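Local coordinates for protein PAN2-PAN3 deadenylation complex catalytic subunit pan2 (Neurospora crassa, PDB 4CZX) that probably shortens the poly(A) tails of mRNA as catalytic subunit of the PAN deadenylation complex, and is represented here by its N-terminal WD40 domain, at residues G13-P18 / L42-Q47; G28-I33 / A303-K308; G49-F54 / F65-E70. All blocks are in the same frame, centred on the assembly; numbering follows the deposited sequence. Where two conformers were deposited one is given.

In the fold
All three contacts are buried parts of a seven-bladed WD40 propeller, a domain distinct from the catalytic exonuclease domain of PAN2. Interactions 1 and 2 join the same two blades. One blade holds strands 32-35, 41-45, 50-55 and 60-66. In the other, strand 10-16 is the edge strand beside 310-315, followed by 302-306 and 290-295. Both contacts are mainly apolar and lack direct hydrogen bonds, but interaction 2 adds a bridging water. Interaction 3 lies within the first of these blades and is a hydrogen-bonded strand pair. Its centre is about 17 Å from the chain centre, against about 12 Å for interaction 2, and another protein chain reaches it.

Interaction 1: residues G13-P18 / L42-Q47; sequences GCVAYP and LWIGTQ
Tyr17 faces Ile44, and Pro18 faces Thr46, across backbones whose CA atoms come no nearer than 6.6 Å (Pro18 to Thr46), with no hydrogen bond between the two segments. The contact is therefore made by side chains. Tyr17 has CG anti to its backbone N (chi1 -163°). Its ring presents an edge to Ile44, with CD2 of Tyr17 3.6 Å from CG2 of Ile44 and that methyl near the ring plane. The next ring atom, CE2 of Tyr17, lies 3.7 Å from CG2 of Thr46. The Tyr17 and Ile44 side chains lie alongside one another, pointing opposite ways. The Tyr17 ring also meets the Phe54 ring edge-to-face.

The Thr46 methyl also meets the proline, with CG2 of Thr46 4.1 Å from CB of Pro18. A cis peptide bond joins Tyr17 to Pro18. The Thr46 hydroxyl is used elsewhere: OG1 is hydrogen-bonded to Asp24 and to the backbone N atoms of Lys48 and Phe50. These bonds would fix the rotation of the side chain and so the place of its methyl. Further along, Val15 CG1 touches Ile44 CD1 at 4.0 Å, which extends the apolar seam.

An alanine in place of Tyr17 would probably open a gap beside the Ile44 and Thr46 methyls and leave Phe54 without its edge-to-face ring partner.

Strand 10-16 is the outermost strand of its blade and is hydrogen-bonded to strand 310-315. Strand 41-45 is an inner strand of the next blade, between strands 32-35 and 50-55. The Tyr17 ring reaches over to Phe50 of strand 50-55 and on to Ala64 of strand 60-66. Ile44 also packs on Thr311, so the seam continues into the blade of strands 10-16 and 310-315.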
ATOM      1  N   GLY A  13      30.598  22.254  -7.420  1.00 43.62           N
ATOM      2  CA  GLY A  13      29.256  21.741  -7.232  1.00 35.89           C
ATOM      3  C   GLY A  13      29.082  21.098  -5.874  1.00 39.06           C
ATOM      4  O   GLY A  13      30.048  20.779  -5.191  1.00 36.29           O
ATOM      5  N   CYS A  14      27.829  20.899  -5.489  1.00 35.94           N
ATOM      6  CA  CYS A  14      27.512  20.293  -4.207  0.70 34.06           C
ATOM      7  C   CYS A  14      26.129  19.671  -4.258  1.00 37.06           C
ATOM      8  O   CYS A  14      25.245  20.168  -4.960  1.00 36.92           O
ATOM      9  CB  CYS A  14      27.588  21.333  -3.084  0.70 35.84           C
ATOM     10  SG  CYS A  14      27.058  20.726  -1.463  0.70 47.12           S
ATOM     11  N   VAL A  15      25.945  18.587  -3.520  1.00 33.82           N
ATOM     12  CA  VAL A  15      24.636  17.977  -3.422  1.00 33.89           C
ATOM     13  C   VAL A  15      24.489  17.345  -2.044  1.00 34.41           C
ATOM     14  O   VAL A  15      25.462  16.881  -1.452  1.00 32.05           O
ATOM     15  CB  VAL A  15      24.395  16.924  -4.545  1.00 32.29           C
ATOM     16  CG1 VAL A  15      25.264  15.691  -4.338  1.00 29.36           C
ATOM     17  CG2 VAL A  15      22.905  16.529  -4.602  1.00 37.23           C
ATOM     18  N   ALA A  16      23.274  17.376  -1.514  1.00 31.07           N
ATOM     19  CA  ALA A  16      22.965  16.655  -0.296  1.00 28.33           C
ATOM     20  C   ALA A  16      22.456  15.275  -0.678  1.00 28.24           C
ATOM     21  O   ALA A  16      21.459  15.150  -1.391  1.00 31.82           O
ATOM     22  CB  ALA A  16      21.931  17.417   0.534  1.00 32.89           C
ATOM     23  N   TYR A  17      23.145  14.229  -0.237  1.00 28.60           N
ATOM     24  CA  TYR A  17      22.709  12.876  -0.585  1.00 26.82           C
ATOM     25  C   TYR A  17      23.182  11.885   0.473  1.00 27.01           C
ATOM     26  O   TYR A  17      24.384  11.670   0.627  1.00 28.97           O
ATOM     27  CB  TYR A  17      23.215  12.461  -1.995  1.00 26.66           C
ATOM     28  CG  TYR A  17      22.452  11.260  -2.520  1.00 25.97           C
ATOM     29  CD1 TYR A  17      21.191  11.413  -3.080  1.00 28.60           C
ATOM     30  CD2 TYR A  17      22.964   9.975  -2.395  1.00 24.51           C
ATOM     31  CE1 TYR A  17      20.471  10.324  -3.532  1.00 27.20           C
ATOM     32  CE2 TYR A  17      22.262   8.888  -2.842  1.00 27.37           C
ATOM     33  CZ  TYR A  17      21.010   9.069  -3.410  1.00 25.90           C
ATOM     34  OH  TYR A  17      20.294   7.989  -3.844  1.00 29.08           O
ATOM     35  N   PRO A  18      22.239  11.288   1.231  1.00 28.07           N
ATOM     36  CA  PRO A  18      20.782  11.476   1.148  1.00 32.11           C
ATOM     37  C   PRO A  18      20.324  12.794   1.774  1.00 32.26           C
ATOM     38  O   PRO A  18      20.788  13.141   2.856  1.00 33.50           O
ATOM     39  CB  PRO A  18      20.236  10.274   1.932  1.00 28.80           C
ATOM     40  CG  PRO A  18      21.301  10.014   2.985  1.00 26.23           C
ATOM     41  CD  PRO A  18      22.612  10.309   2.271  1.00 25.92           C
ATOM     42  N   LEU A  42      29.435  10.890 -11.015  1.00 23.67           N
ATOM     43  CA  LEU A  42      29.874  10.604  -9.649  1.00 25.85           C
ATOM     44  C   LEU A  42      28.782   9.804  -8.944  1.00 25.12           C
ATOM     45  O   LEU A  42      27.606  10.201  -8.943  1.00 29.43           O
ATOM     46  CB  LEU A  42      30.171  11.890  -8.880  1.00 27.02           C
ATOM     47  CG  LEU A  42      30.634  11.711  -7.424  1.00 31.33           C
ATOM     48  CD1 LEU A  42      32.034  11.102  -7.351  1.00 28.11           C
ATOM     49  CD2 LEU A  42      30.592  13.038  -6.684  1.00 27.98           C
ATOM     50  N   TRP A  43      29.165   8.677  -8.353  1.00 23.13           N
ATOM     51  CA  TRP A  43      28.223   7.815  -7.644  1.00 23.60           C
ATOM     52  C   TRP A  43      28.353   7.937  -6.129  1.00 25.02           C
ATOM     53  O   TRP A  43      29.469   7.976  -5.592  1.00 22.79           O
ATOM     54  CB  TRP A  43      28.425   6.364  -8.069  1.00 22.56           C
ATOM     55  CG  TRP A  43      28.003   6.122  -9.501  1.00 23.77           C
ATOM     56  CD1 TRP A  43      28.751   6.332 -10.622  1.00 27.15           C
ATOM     57  CD2 TRP A  43      26.722   5.656  -9.954  1.00 23.70           C
ATOM     58  NE1 TRP A  43      28.021   6.010 -11.748  1.00 23.85           N
ATOM     59  CE2 TRP A  43      26.774   5.592 -11.362  1.00 25.02           C
ATOM     60  CE3 TRP A  43      25.540   5.276  -9.303  1.00 24.99           C
ATOM     61  CZ2 TRP A  43      25.687   5.164 -12.139  1.00 24.89           C
ATOM     62  CZ3 TRP A  43      24.456   4.853 -10.077  1.00 22.46           C
ATOM     63  CH2 TRP A  43      24.542   4.797 -11.475  1.00 23.09           C
ATOM     64  N   ILE A  44      27.208   7.996  -5.447  1.00 24.00           N
ATOM     65  CA  ILE A  44      27.162   8.154  -3.982  1.00 27.79           C
ATOM     66  C   ILE A  44      26.263   7.082  -3.386  1.00 26.44           C
ATOM     67  O   ILE A  44      25.152   6.863  -3.876  1.00 25.32           O
ATOM     68  CB  ILE A  44      26.636   9.555  -3.578  1.00 22.61           C
ATOM     69  CG1 ILE A  44      27.448  10.654  -4.270  1.00 26.86           C
ATOM     70  CG2 ILE A  44      26.579   9.729  -2.045  1.00 20.91           C
ATOM     71  CD1 ILE A  44      26.944  12.048  -4.000  1.00 26.06           C
ATOM     72  N   GLY A  45      26.729   6.398  -2.340  1.00 23.87           N
ATOM     73  CA  GLY A  45      25.906   5.384  -1.703  1.00 19.51           C
ATOM     74  C   GLY A  45      25.352   5.825  -0.353  1.00 22.96           C
ATOM     75  O   GLY A  45      25.962   6.659   0.313  1.00 22.54           O
ATOM     76  N   THR A  46      24.193   5.287   0.040  1.00 25.86           N
ATOM     77  CA  THR A  46      23.605   5.561   1.367  1.00 21.63           C
ATOM     78  C   THR A  46      23.784   4.395   2.330  1.00 25.26           C
ATOM     79  O   THR A  46      24.142   3.287   1.932  1.00 21.32           O
ATOM     80  CB  THR A  46      22.062   5.862   1.305  1.00 25.49           C
ATOM     81  OG1 THR A  46      21.335   4.634   1.156  1.00 25.57           O
ATOM     82  CG2 THR A  46      21.705   6.826   0.166  1.00 25.85           C
ATOM     83  N   GLN A  47      23.467   4.642   3.599  1.00 24.99           N
ATOM     84  CA  GLN A  47      23.638   3.653   4.650  1.00 26.03           C
ATOM     85  C   GLN A  47      22.635   2.500   4.549  1.00 25.00           C
ATOM     86  O   GLN A  47      22.698   1.562   5.347  1.00 24.17           O
ATOM     87  CB  GLN A  47      23.521   4.328   6.033  1.00 27.87           C
ATOM     88  CG  GLN A  47      24.581   5.405   6.297  1.00 28.30           C
ATOM     89  CD  GLN A  47      25.976   4.828   6.334  1.00 27.01           C
ATOM     90  OE1 GLN A  47      26.153   3.655   6.668  1.00 26.39           O
ATOM     91  NE2 GLN A  47      26.983   5.641   5.971  1.00 24.60           N
TER

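Interaction 2: residues G28-I33 / A303-K308; sequences GPASTI and ALADNK
Pro29 packs on the backbone of Asp306 and Asn307; no aromatic ring takes part, and the flat polar groups are the Asp306 carboxylate and the Asn307 amide. The Lys308 backbone N approaches the carboxylate from above its plane, 58° out of it, and is 2.9 Å from Asp306 OD1. This closes an Asx turn. The Asn307 amide receives Lys308 NZ at OD1, 3.3 Å away and tilted from the carbonyl plane. Asn307 OD1 also accepts from Val289 N.

Across the contact, CB of Pro29 lies 3.7 Å from the carbonyl O of Asp306. CB of Pro29 is also 3.9 Å from CA of Asn307, with CG only slightly farther. A water sits beside this pair. It accepts from Ala30 N at 3.0 Å and donates to Asp306 O at 2.8 Å. The two segments run in nearly opposite directions, 160° apart, yet share no direct hydrogen bond.

The other half of the contact is apolar. CG1 of Ile33 lies between its backbone N and carbonyl carbon (chi1 73°), and CD1 continues in an extended line. CD1 of Ile33 reaches CB of Ala303 at 3.8 Å. The second branch, CG2 of Ile33, meets CB of Ala305 at the same distance of 3.8 Å. CB of Ala30 is also near CB of Ala305. Ile44 of the neighbouring strand 41-45 packs against both Ala30 and Ile33.

Thus the small alanine side chains let the branched Ile33 come close to strand 302-306 and join the two blades by plain packing. The buried Asp306 carboxylate accepts N-H groups from Lys308 and Asn310 at OD1 and from Gly288 at OD2. Such a set of donors is consistent with an ionised carboxylate, and the water satisfies two backbone groups that do not meet directly.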
ATOM      1  N   GLY A  28      21.824   8.050   8.068  1.00 27.55           N
ATOM      2  CA  GLY A  28      23.127   8.696   8.150  1.00 29.64           C
ATOM      3  C   GLY A  28      23.672   9.215   6.826  1.00 30.36           C
ATOM      4  O   GLY A  28      22.988   9.183   5.807  1.00 27.83           O
ATOM      5  N   PRO A  29      24.916   9.705   6.837  1.00 31.97           N
ATOM      6  CA  PRO A  29      25.554  10.273   5.640  1.00 28.11           C
ATOM      7  C   PRO A  29      25.927   9.212   4.621  1.00 25.88           C
ATOM      8  O   PRO A  29      25.697   8.021   4.844  1.00 26.01           O
ATOM      9  CB  PRO A  29      26.814  10.940   6.204  1.00 28.37           C
ATOM     10  CG  PRO A  29      27.167  10.070   7.371  1.00 31.13           C
ATOM     11  CD  PRO A  29      25.822   9.720   7.998  1.00 31.81           C
ATOM     12  N   ALA A  30      26.508   9.649   3.506  1.00 25.15           N
ATOM     13  CA  ALA A  30      26.961   8.726   2.474  1.00 25.47           C
ATOM     14  C   ALA A  30      27.895   7.651   3.045  1.00 24.75           C
ATOM     15  O   ALA A  30      28.636   7.895   4.005  1.00 26.82           O
ATOM     16  CB  ALA A  30      27.653   9.499   1.345  1.00 23.53           C
ATOM     17  N   SER A  31      27.823   6.459   2.464  1.00 23.02           N
ATOM     18  CA  SER A  31      28.611   5.311   2.896  1.00 22.30           C
ATOM     19  C   SER A  31      29.857   5.163   2.037  1.00 24.67           C
ATOM     20  O   SER A  31      30.849   4.541   2.452  1.00 25.28           O
ATOM     21  CB  SER A  31      27.772   4.032   2.817  1.00 23.11           C
ATOM     22  OG  SER A  31      27.347   3.810   1.474  1.00 24.16           O
ATOM     23  N   THR A  32      29.800   5.711   0.824  1.00 22.19           N
ATOM     24  CA  THR A  32      30.937   5.655  -0.095  1.00 26.98           C
ATOM     25  C   THR A  32      30.652   6.576  -1.286  1.00 26.45           C
ATOM     26  O   THR A  32      29.485   6.875  -1.584  1.00 23.76           O
ATOM     27  CB  THR A  32      31.205   4.200  -0.576  1.00 24.55           C
ATOM     28  OG1 THR A  32      32.392   4.152  -1.377  1.00 24.95           O
ATOM     29  CG2 THR A  32      30.020   3.664  -1.399  1.00 27.10           C
ATOM     30  N   ILE A  33      31.703   7.066  -1.934  1.00 24.31           N
ATOM     31  CA  ILE A  33      31.554   7.765  -3.212  1.00 22.60           C
ATOM     32  C   ILE A  33      32.627   7.293  -4.184  1.00 26.71           C
ATOM     33  O   ILE A  33      33.715   6.881  -3.766  1.00 23.91           O
ATOM     34  CB  ILE A  33      31.641   9.312  -3.058  1.00 26.16           C
ATOM     35  CG1 ILE A  33      33.084   9.760  -2.789  1.00 29.19           C
ATOM     36  CG2 ILE A  33      30.693   9.824  -1.939  1.00 23.18           C
ATOM     37  CD1 ILE A  33      33.221  11.256  -2.572  1.00 23.33           C
ATOM     38  N   ALA A 303      36.330  14.912  -5.286  1.00 29.15           N
ATOM     39  CA  ALA A 303      35.046  14.833  -4.582  1.00 29.01           C
ATOM     40  C   ALA A 303      35.245  14.478  -3.122  1.00 28.13           C
ATOM     41  O   ALA A 303      36.064  13.625  -2.801  1.00 32.08           O
ATOM     42  CB  ALA A 303      34.134  13.816  -5.246  1.00 25.68           C
ATOM     43  N   LEU A 304      34.464  15.121  -2.251  1.00 25.27           N
ATOM     44  CA  LEU A 304      34.550  14.917  -0.811  1.00 24.41           C
ATOM     45  C   LEU A 304      33.147  14.828  -0.220  1.00 30.66           C
ATOM     46  O   LEU A 304      32.318  15.703  -0.472  1.00 33.45           O
ATOM     47  CB  LEU A 304      35.316  16.059  -0.136  1.00 30.69           C
ATOM     48  CG  LEU A 304      36.778  16.341  -0.491  1.00 35.27           C
ATOM     49  CD1 LEU A 304      36.909  17.163  -1.773  1.00 46.50           C
ATOM     50  CD2 LEU A 304      37.455  17.056   0.663  1.00 39.81           C
ATOM     51  N   ALA A 305      32.871  13.782   0.553  1.00 24.90           N
ATOM     52  CA  ALA A 305      31.581  13.686   1.225  1.00 29.48           C
ATOM     53  C   ALA A 305      31.780  13.888   2.714  1.00 31.69           C
ATOM     54  O   ALA A 305      32.762  13.391   3.272  1.00 32.29           O
ATOM     55  CB  ALA A 305      30.912  12.337   0.950  1.00 27.30           C
ATOM     56  N   ASP A 306      30.866  14.622   3.356  1.00 27.30           N
ATOM     57  CA  ASP A 306      31.019  14.909   4.781  1.00 24.30           C
ATOM     58  C   ASP A 306      29.911  14.280   5.619  1.00 29.02           C
ATOM     59  O   ASP A 306      28.939  13.737   5.083  1.00 32.60           O
ATOM     60  CB  ASP A 306      31.108  16.428   5.043  1.00 33.14           C
ATOM     61  CG  ASP A 306      29.790  17.183   4.817  1.00 37.47           C
ATOM     62  OD1 ASP A 306      28.694  16.584   4.795  1.00 32.29           O
ATOM     63  OD2 ASP A 306      29.861  18.423   4.672  1.00 42.16           O
ATOM     64  N   ASN A 307      30.050  14.361   6.940  1.00 30.94           N
ATOM     65  CA  ASN A 307      29.101  13.667   7.797  1.00 32.99           C
ATOM     66  C   ASN A 307      27.805  14.454   7.970  1.00 33.27           C
ATOM     67  O   ASN A 307      26.915  14.028   8.698  1.00 30.33           O
ATOM     68  CB  ASN A 307      29.738  13.351   9.156  1.00 33.51           C
ATOM     69  CG  ASN A 307      29.933  14.571  10.012  1.00 31.73           C
ATOM     70  OD1 ASN A 307      30.004  15.693   9.518  1.00 36.64           O
ATOM     71  ND2 ASN A 307      30.017  14.360  11.318  1.00 38.13           N
ATOM     72  N   LYS A 308      27.699  15.594   7.290  1.00 33.48           N
ATOM     73  CA  LYS A 308      26.458  16.372   7.264  1.00 31.71           C
ATOM     74  C   LYS A 308      25.648  16.101   5.984  1.00 31.08           C
ATOM     75  O   LYS A 308      24.740  16.864   5.642  1.00 32.13           O
ATOM     76  CB  LYS A 308      26.759  17.870   7.380  1.00 35.98           C
ATOM     77  CG  LYS A 308      27.389  18.304   8.722  1.00 42.37           C
ATOM     78  CD  LYS A 308      26.640  17.762   9.930  1.00 47.72           C
ATOM     79  CE  LYS A 308      27.235  18.299  11.243  1.00 56.80           C
ATOM     80  NZ  LYS A 308      28.712  18.059  11.351  1.00 61.64           N
TER
HETATM   81  O   HOH W   1      27.648  12.405   3.051  1.00 24.84           O

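Interaction 3: residues G49-F54 / F65-E70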
ATOM      1  N   GLY A  49      21.786   1.372   1.225  1.00 23.91           N
ATOM      2  CA  GLY A  49      21.970   0.801  -0.100  1.00 26.66           C
ATOM      3  C   GLY A  49      21.363   1.541  -1.282  1.00 25.64           C
ATOM      4  O   GLY A  49      21.285   0.987  -2.380  1.00 23.23           O
ATOM      5  N   PHE A  50      20.942   2.788  -1.102  1.00 22.74           N
ATOM      6  CA  PHE A  50      20.580   3.564  -2.297  1.00 21.44           C
ATOM      7  C   PHE A  50      21.845   4.015  -3.028  1.00 25.20           C
ATOM      8  O   PHE A  50      22.829   4.422  -2.398  1.00 23.48           O
ATOM      9  CB  PHE A  50      19.723   4.785  -1.941  1.00 21.46           C
ATOM     10  CG  PHE A  50      18.386   4.796  -2.620  1.00 22.89           C
ATOM     11  CD1 PHE A  50      18.265   5.226  -3.939  1.00 24.64           C
ATOM     12  CD2 PHE A  50      17.257   4.382  -1.947  1.00 28.05           C
ATOM     13  CE1 PHE A  50      17.022   5.229  -4.565  1.00 29.15           C
ATOM     14  CE2 PHE A  50      16.011   4.384  -2.565  1.00 34.76           C
ATOM     15  CZ  PHE A  50      15.890   4.810  -3.873  1.00 31.19           C
ATOM     16  N   ALA A  51      21.814   3.916  -4.355  1.00 23.12           N
ATOM     17  CA  ALA A  51      22.858   4.457  -5.215  1.00 23.24           C
ATOM     18  C   ALA A  51      22.301   5.659  -5.949  1.00 27.27           C
ATOM     19  O   ALA A  51      21.226   5.568  -6.570  1.00 26.92           O
ATOM     20  CB  ALA A  51      23.339   3.407  -6.214  1.00 20.35           C
ATOM     21  N   GLY A  52      22.994   6.787  -5.860  1.00 25.48           N
ATOM     22  CA  GLY A  52      22.639   7.950  -6.660  1.00 24.66           C
ATOM     23  C   GLY A  52      23.788   8.347  -7.578  1.00 27.47           C
ATOM     24  O   GLY A  52      24.938   8.340  -7.153  1.00 25.78           O
ATOM     25  N   SER A  53      23.477   8.683  -8.832  1.00 25.49           N
ATOM     26  CA  SER A  53      24.488   9.154  -9.779  1.00 25.48           C
ATOM     27  C   SER A  53      24.231  10.612 -10.149  1.00 32.81           C
ATOM     28  O   SER A  53      23.075  11.053 -10.237  1.00 29.04           O
ATOM     29  CB  SER A  53      24.511   8.287 -11.040  1.00 26.93           C
ATOM     30  OG  SER A  53      23.346   8.475 -11.827  1.00 25.82           O
ATOM     31  N   PHE A  54      25.319  11.349 -10.365  1.00 25.70           N
ATOM     32  CA  PHE A  54      25.274  12.789 -10.624  1.00 25.78           C
ATOM     33  C   PHE A  54      26.252  13.199 -11.733  1.00 31.68           C
ATOM     34  O   PHE A  54      27.393  12.723 -11.768  1.00 30.63           O
ATOM     35  CB  PHE A  54      25.571  13.547  -9.330  1.00 28.18           C
ATOM     36  CG  PHE A  54      24.619  13.209  -8.211  1.00 29.20           C
ATOM     37  CD1 PHE A  54      24.881  12.154  -7.351  1.00 28.78           C
ATOM     38  CD2 PHE A  54      23.448  13.934  -8.041  1.00 37.13           C
ATOM     39  CE1 PHE A  54      24.000  11.831  -6.330  1.00 31.19           C
ATOM     40  CE2 PHE A  54      22.554  13.616  -7.019  1.00 31.27           C
ATOM     41  CZ  PHE A  54      22.836  12.564  -6.164  1.00 36.98           C
ATOM     42  N   PHE A  65      18.701   4.470  -7.541  1.00 25.86           N
ATOM     43  CA  PHE A  65      17.972   3.228  -7.291  1.00 26.27           C
ATOM     44  C   PHE A  65      18.620   2.450  -6.159  1.00 28.03           C
ATOM     45  O   PHE A  65      19.818   2.566  -5.922  1.00 27.63           O
ATOM     46  CB  PHE A  65      17.900   2.366  -8.566  1.00 24.44           C
ATOM     47  CG  PHE A  65      19.202   2.289  -9.328  1.00 27.22           C
ATOM     48  CD1 PHE A  65      20.129   1.291  -9.056  1.00 25.10           C
ATOM     49  CD2 PHE A  65      19.491   3.208 -10.318  1.00 22.97           C
ATOM     50  CE1 PHE A  65      21.347   1.221  -9.771  1.00 24.89           C
ATOM     51  CE2 PHE A  65      20.712   3.159 -11.018  1.00 25.09           C
ATOM     52  CZ  PHE A  65      21.630   2.159 -10.750  1.00 23.81           C
ATOM     53  N   ARG A  66      17.816   1.663  -5.456  1.00 24.01           N
ATOM     54  CA  ARG A  66      18.328   0.870  -4.353  1.00 25.19           C
ATOM     55  C   ARG A  66      18.921  -0.420  -4.897  1.00 27.29           C
ATOM     56  O   ARG A  66      18.329  -1.066  -5.753  1.00 24.57           O
ATOM     57  CB  ARG A  66      17.227   0.577  -3.329  1.00 24.94           C
ATOM     58  CG  ARG A  66      17.812   0.079  -2.007  1.00 23.26           C
ATOM     59  CD  ARG A  66      16.697  -0.263  -0.969  1.00 28.99           C
ATOM     60  NE  ARG A  66      15.888   0.890  -0.579  1.00 26.89           N
ATOM     61  CZ  ARG A  66      16.310   1.866   0.219  1.00 29.89           C
ATOM     62  NH1 ARG A  66      17.546   1.840   0.691  1.00 28.05           N
ATOM     63  NH2 ARG A  66      15.503   2.876   0.540  1.00 28.34           N
ATOM     64  N   ILE A  67      20.100  -0.799  -4.416  1.00 24.06           N
ATOM     65  CA  ILE A  67      20.804  -1.928  -5.023  1.00 22.76           C
ATOM     66  C   ILE A  67      20.765  -3.218  -4.175  1.00 23.12           C
ATOM     67  O   ILE A  67      21.263  -4.259  -4.606  1.00 25.43           O
ATOM     68  CB  ILE A  67      22.286  -1.530  -5.372  1.00 23.35           C
ATOM     69  CG1 ILE A  67      23.069  -1.005  -4.160  1.00 29.02           C
ATOM     70  CG2 ILE A  67      22.272  -0.445  -6.444  1.00 29.42           C
ATOM     71  CD1 ILE A  67      23.639  -2.077  -3.237  1.00 22.06           C
ATOM     72  N   HIS A  68      20.172  -3.160  -2.983  1.00 23.98           N
ATOM     73  CA  HIS A  68      19.932  -4.378  -2.200  1.00 22.06           C
ATOM     74  C   HIS A  68      18.810  -4.100  -1.189  1.00 23.80           C
ATOM     75  O   HIS A  68      18.432  -2.944  -1.023  1.00 26.16           O
ATOM     76  CB  HIS A  68      21.226  -4.879  -1.515  1.00 22.94           C
ATOM     77  CG  HIS A  68      21.813  -3.936  -0.507  1.00 26.01           C
ATOM     78  ND1 HIS A  68      23.112  -4.063  -0.057  1.00 26.89           N
ATOM     79  CD2 HIS A  68      21.287  -2.879   0.156  1.00 23.33           C
ATOM     80  CE1 HIS A  68      23.367  -3.111   0.820  1.00 25.69           C
ATOM     81  NE2 HIS A  68      22.273  -2.387   0.980  1.00 29.01           N
ATOM     82  N   PRO A  69      18.263  -5.144  -0.537  1.00 26.78           N
ATOM     83  CA  PRO A  69      17.235  -4.882   0.490  1.00 28.89           C
ATOM     84  C   PRO A  69      17.757  -3.914   1.545  1.00 29.82           C
ATOM     85  O   PRO A  69      18.919  -4.036   1.943  1.00 27.27           O
ATOM     86  CB  PRO A  69      16.972  -6.262   1.092  1.00 33.11           C
ATOM     87  CG  PRO A  69      17.376  -7.225   0.029  1.00 33.01           C
ATOM     88  CD  PRO A  69      18.514  -6.587  -0.705  1.00 31.33           C
ATOM     89  N   GLU A  70      16.938  -2.962   1.988  1.00 30.43           N
ATOM     90  CA  GLU A  70      17.462  -1.899   2.855  1.00 34.28           C
ATOM     91  C   GLU A  70      17.971  -2.419   4.202  1.00 33.16           C
ATOM     92  O   GLU A  70      18.804  -1.777   4.833  1.00 29.52           O
ATOM     93  CB  GLU A  70      16.411  -0.810   3.082  1.00 37.42           C
ATOM     94  CG  GLU A  70      15.203  -1.233   3.871  1.00 42.15           C
ATOM     95  CD  GLU A  70      14.026  -0.315   3.605  1.00 58.02           C
ATOM     96  OE1 GLU A  70      14.035   0.834   4.097  1.00 61.38           O
ATOM     97  OE2 GLU A  70      13.106  -0.733   2.874  1.00 65.04           O
TER
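Arg66 has CG anti to its backbone N (chi1 -165°) and bends at chi3 (-63°), while chi1 of Phe50, -121° and away from a staggered value, sets CG on the side of Arg66. CB of Arg66 lies over the ring face, 4.2 Å from the Phe50 centroid, a CH-pi contact. The guanidinium stands almost upright to the ring. NH2 of Arg66 is at the ring edge, 3.4 Å from CD2 of Phe50. CD2 of Phe50 lies over one face of the guanidinium, toward its rim, and CB of Glu70 lies over the other. NH2 forms a salt bridge with Asp24.

The backbones pair as antiparallel strands. Ala51 and Phe65 form the hydrogen-bonded pair, with Ala51 N to Phe65 O and Phe65 N to Ala51 O both 2.9 Å. Phe50 and Arg66 form the next, non-hydrogen-bonded pair. Ile67 N then donates to Gly49 O at 3.0 Å. Gly49 has its CA 3.4 Å from His68 NE2, and a side chain there would strike that ring.

An aromatic side chain of another protein chain donates a hydrogen bond to Arg66 O. The arrangement is the hairpin of the last two strands, 50-55 and 60-66, of a four-stranded WD40 propeller blade.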